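PDB 5DIK: alkyl hydroperoxide reductase AhpD from Legionella pneumophila, which probably reduces peroxides as an alkylhydroperoxidase of the carboxymuconolactone decarboxylase family, and may take part in the bacterium's antioxidative response. Local coordinates for residues A[53-58]-A[83-89]; A[77-81]-A[115-120]. Residue numbers count along the deposited sequence, not the author numbering.

Contact 1: A[53-58]-A[83-89]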
loop_
_atom_site.group_PDB
_atom_site.type_symbol
_atom_site.label_atom_id
_atom_site.label_comp_id
_atom_site.label_asym_id
_atom_site.label_seq_id
_atom_site.Cartn_x
_atom_site.Cartn_y
_atom_site.Cartn_z
ATOM N N LYS A 53 1.600 20.356 -18.402
ATOM C CA LYS A 53 2.641 19.536 -17.801
ATOM C C LYS A 53 2.778 19.833 -16.316
ATOM O O LYS A 53 2.957 18.924 -15.531
ATOM C CB LYS A 53 3.989 19.770 -18.457
ATOM C CG LYS A 53 4.164 19.143 -19.818
ATOM C CD LYS A 53 5.578 19.439 -20.330
ATOM C CE LYS A 53 5.980 18.549 -21.496
ATOM N NZ LYS A 53 6.044 17.108 -21.131
ATOM N N LYS A 54 2.690 21.104 -15.927
ATOM C CA LYS A 54 2.810 21.453 -14.502
ATOM C C LYS A 54 1.699 20.799 -13.666
ATOM O O LYS A 54 1.949 20.281 -12.584
ATOM C CB LYS A 54 2.756 22.974 -14.320
ATOM C CG LYS A 54 2.848 23.436 -12.869
ATOM C CD LYS A 54 2.621 24.938 -12.778
ATOM C CE LYS A 54 1.151 25.286 -12.930
ATOM N NZ LYS A 54 1.023 26.752 -13.106
ATOM N N THR A 55 0.477 20.853 -14.163
ATOM C CA THR A 55 -0.654 20.225 -13.491
ATOM C C THR A 55 -0.439 18.725 -13.343
ATOM O O THR A 55 -0.728 18.174 -12.280
ATOM C CB THR A 55 -1.982 20.505 -14.213
ATOM O OG1 THR A 55 -2.203 21.911 -14.243
ATOM C CG2 THR A 55 -3.172 19.856 -13.502
ATOM N N LYS A 56 -0.002 18.063 -14.429
ATOM C CA LYS A 56 0.320 16.647 -14.389
ATOM C C LYS A 56 1.415 16.336 -13.386
ATOM O O LYS A 56 1.323 15.335 -12.656
ATOM C CB LYS A 56 0.679 16.101 -15.770
ATOM C CG LYS A 56 -0.528 16.037 -16.671
ATOM C CD LYS A 56 -0.204 15.356 -17.972
ATOM C CE LYS A 56 -1.383 15.482 -18.920
ATOM N NZ LYS A 56 -1.167 14.619 -20.080
ATOM N N GLU A 57 2.415 17.204 -13.266
ATOM C CA GLU A 57 3.427 16.975 -12.252
ATOM C C GLU A 57 2.943 17.164 -10.825
ATOM O O GLU A 57 3.502 16.530 -9.923
ATOM C CB GLU A 57 4.660 17.881 -12.425
ATOM C CG GLU A 57 5.585 17.382 -13.483
ATOM C CD GLU A 57 6.177 16.006 -13.204
ATOM O OE1 GLU A 57 6.769 15.759 -12.138
ATOM O OE2 GLU A 57 6.134 15.211 -14.134
ATOM N N LEU A 58 1.993 18.077 -10.608
ATOM C CA LEU A 58 1.362 18.220 -9.321
ATOM C C LEU A 58 0.636 16.912 -8.957
ATOM O O LEU A 58 0.703 16.458 -7.810
ATOM C CB LEU A 58 0.428 19.430 -9.284
ATOM C CG LEU A 58 1.152 20.779 -9.307
ATOM C CD1 LEU A 58 0.181 21.903 -9.549
ATOM C CD2 LEU A 58 1.930 21.013 -8.015
ATOM N N LEU A 83 9.316 23.346 -13.906
ATOM C CA LEU A 83 8.074 23.778 -14.545
ATOM C C LEU A 83 7.460 25.036 -13.903
ATOM O O LEU A 83 6.344 25.390 -14.221
ATOM C CB LEU A 83 7.056 22.639 -14.533
ATOM C CG LEU A 83 7.407 21.439 -15.405
ATOM C CD1 LEU A 83 6.414 20.312 -15.194
ATOM C CD2 LEU A 83 7.454 21.838 -16.870
ATOM N N GLN A 84 8.196 25.668 -12.992
ATOM C CA GLN A 84 7.794 26.892 -12.314
ATOM C C GLN A 84 6.478 26.788 -11.529
ATOM O O GLN A 84 5.702 27.741 -11.429
ATOM C CB GLN A 84 7.783 28.078 -13.314
ATOM C CG GLN A 84 9.109 28.253 -14.041
ATOM C CD GLN A 84 9.062 29.366 -15.075
ATOM O OE1 GLN A 84 8.085 30.108 -15.172
ATOM N NE2 GLN A 84 10.108 29.475 -15.860
ATOM N N ALA A 85 6.258 25.636 -10.914
ATOM C CA ALA A 85 5.173 25.505 -9.948
ATOM C C ALA A 85 5.450 26.415 -8.761
ATOM O O ALA A 85 6.589 26.545 -8.333
ATOM C CB ALA A 85 5.068 24.052 -9.470
ATOM N N THR A 86 4.416 27.024 -8.214
ATOM C CA THR A 86 4.592 27.858 -7.028
ATOM C C THR A 86 4.512 26.999 -5.766
ATOM O O THR A 86 3.963 25.883 -5.752
ATOM C CB THR A 86 3.538 28.970 -6.943
ATOM O OG1 THR A 86 2.247 28.383 -6.719
ATOM C CG2 THR A 86 3.513 29.802 -8.235
ATOM N N ARG A 87 5.087 27.543 -4.713
ATOM C CA ARG A 87 4.989 26.976 -3.385
ATOM C C ARG A 87 3.530 26.715 -2.981
ATOM O O ARG A 87 3.208 25.657 -2.432
ATOM C CB ARG A 87 5.650 27.966 -2.410
ATOM C CG ARG A 87 5.836 27.415 -1.026
ATOM C CD ARG A 87 6.402 28.499 -0.134
ATOM N NE ARG A 87 6.584 27.998 1.206
ATOM C CZ ARG A 87 7.650 27.353 1.626
ATOM N NH1 ARG A 87 8.681 27.132 0.818
ATOM N NH2 ARG A 87 7.708 26.966 2.888
ATOM N N GLU A 88 2.647 27.674 -3.260
ATOM C CA GLU A 88 1.249 27.530 -2.928
ATOM C C GLU A 88 0.540 26.404 -3.709
ATOM O O GLU A 88 -0.303 25.717 -3.141
ATOM C CB GLU A 88 0.477 28.848 -3.109
ATOM C CG GLU A 88 -1.017 28.783 -2.729
ATOM C CD GLU A 88 -1.319 28.491 -1.248
ATOM O OE1 GLU A 88 -0.422 28.680 -0.408
ATOM O OE2 GLU A 88 -2.455 28.072 -0.926
ATOM N N GLU A 89 0.854 26.254 -4.983
ATOM C CA GLU A 89 0.325 25.117 -5.773
ATOM C C GLU A 89 0.806 23.810 -5.142
ATOM O O GLU A 89 0.024 22.871 -5.007
ATOM C CB GLU A 89 0.763 25.198 -7.254
ATOM C CG GLU A 89 0.097 26.332 -8.002
ATOM C CD GLU A 89 0.741 26.648 -9.352
ATOM O OE1 GLU A 89 1.967 26.447 -9.542
ATOM O OE2 GLU A 89 0.001 27.096 -10.233
#

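Contact 2: A[77-81]-A[115-120]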
loop_
_atom_site.group_PDB
_atom_site.type_symbol
_atom_site.label_atom_id
_atom_site.label_comp_id
_atom_site.label_asym_id
_atom_site.label_seq_id
_atom_site.Cartn_x
_atom_site.Cartn_y
_atom_site.Cartn_z
ATOM N N SER A 77 9.723 16.770 -7.300
ATOM C CA SER A 77 10.070 18.109 -6.755
ATOM C C SER A 77 10.939 18.913 -7.705
ATOM O O SER A 77 10.697 20.089 -7.978
ATOM C CB SER A 77 10.857 17.955 -5.454
ATOM O OG SER A 77 9.935 17.771 -4.432
ATOM N N GLN A 78 11.969 18.252 -8.187
ATOM C CA GLN A 78 12.917 18.844 -9.114
ATOM C C GLN A 78 12.228 19.293 -10.403
ATOM O O GLN A 78 12.424 20.419 -10.882
ATOM C CB GLN A 78 14.022 17.827 -9.369
ATOM C CG GLN A 78 15.154 18.280 -10.230
ATOM C CD GLN A 78 16.222 17.207 -10.316
ATOM O OE1 GLN A 78 15.929 16.034 -10.560
ATOM N NE2 GLN A 78 17.474 17.600 -10.091
ATOM N N THR A 79 11.382 18.428 -10.950
ATOM C CA THR A 79 10.605 18.778 -12.125
ATOM C C THR A 79 9.627 19.950 -11.845
ATOM O O THR A 79 9.451 20.815 -12.691
ATOM C CB THR A 79 9.852 17.531 -12.641
ATOM O OG1 THR A 79 10.808 16.515 -12.913
ATOM C CG2 THR A 79 9.109 17.819 -13.897
ATOM N N LEU A 80 8.966 19.958 -10.687
ATOM C CA LEU A 80 8.037 21.048 -10.365
ATOM C C LEU A 80 8.763 22.410 -10.353
ATOM O O LEU A 80 8.229 23.408 -10.838
ATOM C CB LEU A 80 7.373 20.839 -9.027
ATOM C CG LEU A 80 6.247 19.808 -8.987
ATOM C CD1 LEU A 80 5.815 19.675 -7.539
ATOM C CD2 LEU A 80 5.071 20.179 -9.857
ATOM N N VAL A 81 9.970 22.427 -9.804
ATOM C CA VAL A 81 10.786 23.651 -9.839
ATOM C C VAL A 81 11.088 24.041 -11.288
ATOM O O VAL A 81 10.875 25.188 -11.699
ATOM C CB VAL A 81 12.074 23.477 -9.046
ATOM C CG1 VAL A 81 13.030 24.654 -9.283
ATOM C CG2 VAL A 81 11.736 23.334 -7.577
ATOM N N ALA A 115 12.098 18.747 -0.042
ATOM C CA ALA A 115 12.638 18.539 -1.383
ATOM C C ALA A 115 12.447 19.736 -2.304
ATOM O O ALA A 115 13.387 20.157 -2.985
ATOM C CB ALA A 115 12.036 17.284 -2.035
ATOM N N PHE A 116 11.239 20.277 -2.324
ATOM C CA PHE A 116 10.942 21.449 -3.113
ATOM C C PHE A 116 11.835 22.634 -2.730
ATOM O O PHE A 116 12.343 23.331 -3.604
ATOM C CB PHE A 116 9.466 21.825 -2.951
ATOM C CG PHE A 116 9.013 22.925 -3.850
ATOM C CD1 PHE A 116 8.719 22.679 -5.183
ATOM C CD2 PHE A 116 8.856 24.215 -3.352
ATOM C CE1 PHE A 116 8.275 23.695 -6.010
ATOM C CE2 PHE A 116 8.444 25.251 -4.186
ATOM C CZ PHE A 116 8.143 24.990 -5.508
ATOM N N GLU A 117 12.030 22.837 -1.436
ATOM C CA GLU A 117 12.883 23.932 -0.961
ATOM C C GLU A 117 14.333 23.687 -1.353
ATOM O O GLU A 117 15.025 24.626 -1.771
ATOM C CB GLU A 117 12.754 24.125 0.555
ATOM C CG GLU A 117 11.428 24.752 0.977
ATOM C CD GLU A 117 11.377 25.199 2.442
ATOM O OE1 GLU A 117 10.402 25.884 2.800
ATOM O OE2 GLU A 117 12.281 24.851 3.243
ATOM N N GLU A 118 14.800 22.439 -1.217
ATOM C CA GLU A 118 16.154 22.050 -1.633
ATOM C C GLU A 118 16.421 22.320 -3.108
ATOM O O GLU A 118 17.457 22.901 -3.457
ATOM C CB GLU A 118 16.435 20.580 -1.311
ATOM C CG GLU A 118 17.795 20.112 -1.805
ATOM C CD GLU A 118 18.120 18.673 -1.490
ATOM O OE1 GLU A 118 17.490 18.053 -0.568
ATOM O OE2 GLU A 118 19.031 18.148 -2.167
ATOM N N PHE A 119 15.498 21.953 -3.995
ATOM C CA PHE A 119 15.732 22.175 -5.417
ATOM C C PHE A 119 15.410 23.591 -5.878
ATOM O O PHE A 119 15.731 23.950 -7.001
ATOM C CB PHE A 119 14.941 21.168 -6.266
ATOM C CG PHE A 119 15.462 19.769 -6.149
ATOM C CD1 PHE A 119 16.724 19.453 -6.619
ATOM C CD2 PHE A 119 14.699 18.785 -5.550
ATOM C CE1 PHE A 119 17.222 18.170 -6.505
ATOM C CE2 PHE A 119 15.177 17.493 -5.439
ATOM C CZ PHE A 119 16.436 17.177 -5.919
ATOM N N SER A 120 14.740 24.365 -5.032
ATOM C CA SER A 120 14.447 25.787 -5.291
ATOM C C SER A 120 15.686 26.661 -5.000
ATOM O O SER A 120 15.745 27.784 -5.456
ATOM C CB SER A 120 13.267 26.265 -4.456
ATOM O OG SER A 120 12.053 25.644 -4.875
#

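Contact 1: A[53-58]-A[83-89]
This is a packing contact in the all-helical AhpD-like fold. The start of helix 53-66 packs against the link after helix 70-82 and the first turn of helix 87-99. It joins an apolar patch to one salt bridge. L83 lies over the helix start: L83 CD1 is 3.8 Å from K54 CA, 3.7 Å from K53 O and 3.5 Å from E57 CG. E57 OE1 is hydrogen-bonded to H76 ND1 on helix 70-82. E57, H76 and the C69-C72 disulfide match the glutamate, histidine and CXXC cysteines of the AhpD active site, so L83 probably packs beside it. The aliphatic part of K54 runs past A85, with K54 CD 3.9 Å from A85 CA, and carries the ammonium group to E89. There K54 NZ donates to E89 OE2 at 3.1 Å. The link itself is a helix stop followed by a helix start. Q84, with positive phi, is the C' residue of a Schellman motif that ends helix 70-82. T86 is the N-cap of helix 87-99 and forms a capping box with E89: E89 N donates to T86 OG1 at 3.1 Å, and T86 N donates to E89 OE1 at 2.8 Å. E89 therefore serves the cap through one carboxylate oxygen and K54 through the other. Next to it, L58 CD1 packs on E89 CB at 4.1 Å. L58 and E89 also touch L51 of a second subunit, at a subunit interface.

Contact 2: A[77-81]-A[115-120]
Segments 77-81 and 115-120 are both helical, and their axes cross at -52° with a closest approach of 8.6 Å. The backbones are nearest at S77 and F116, whose CA atoms are 5.0 Å apart. Small side chains meet here: S77 OG lies 3.2 Å from A115 CB, while its hydrogen bond goes to I73 O in its own helix. Two phenylalanines about one turn apart, F116 and F119, flank this close point. This is mainly apolar packing of helix 70-82, whose first turn holds C72, bonded to C69 just before the helix, against the C-terminal part of helix 102-120. F116 CE1 is 3.8 Å from V81 CG2, and the ring edge meets L80 CB. F116 and L80 both also touch L90 of helix 87-99. Q78 lies over a face of the F119 ring, where Q78 CB makes a CH-pi contact 3.9 Å from the ring centroid. V81 CG2 is 3.6 Å from S120 OG, which donates to F116 O at 2.7 Å. F13 and T17 of helix 12-30 also pack on F119.

Overall arrangement
The centres of contacts 1 and 2 are about 10 Å apart, and their segments alternate along the chain: 53-58, 77-81, 83-89, 115-120. Helix 70-82 ties them together. Segment 77-81 lies in its last part, and segment 83-89 begins right after the helix. The Schellman pair A85 N to L80 O, at 3.0 Å, spans both contacts. L80 CD2 packs on E57 CB at 3.5 Å. The R87 NH2 to E117 OE1 salt bridge, at 2.9 Å, also joins them. Together the contacts join helices 53-66, 70-82, 87-99 and 102-120. Helix 70-82, with C72 and H76, probably carries part of the active site. R87 and E117 also form salt bridges to E30 and K26 of a third subunit in the six-chain assembly.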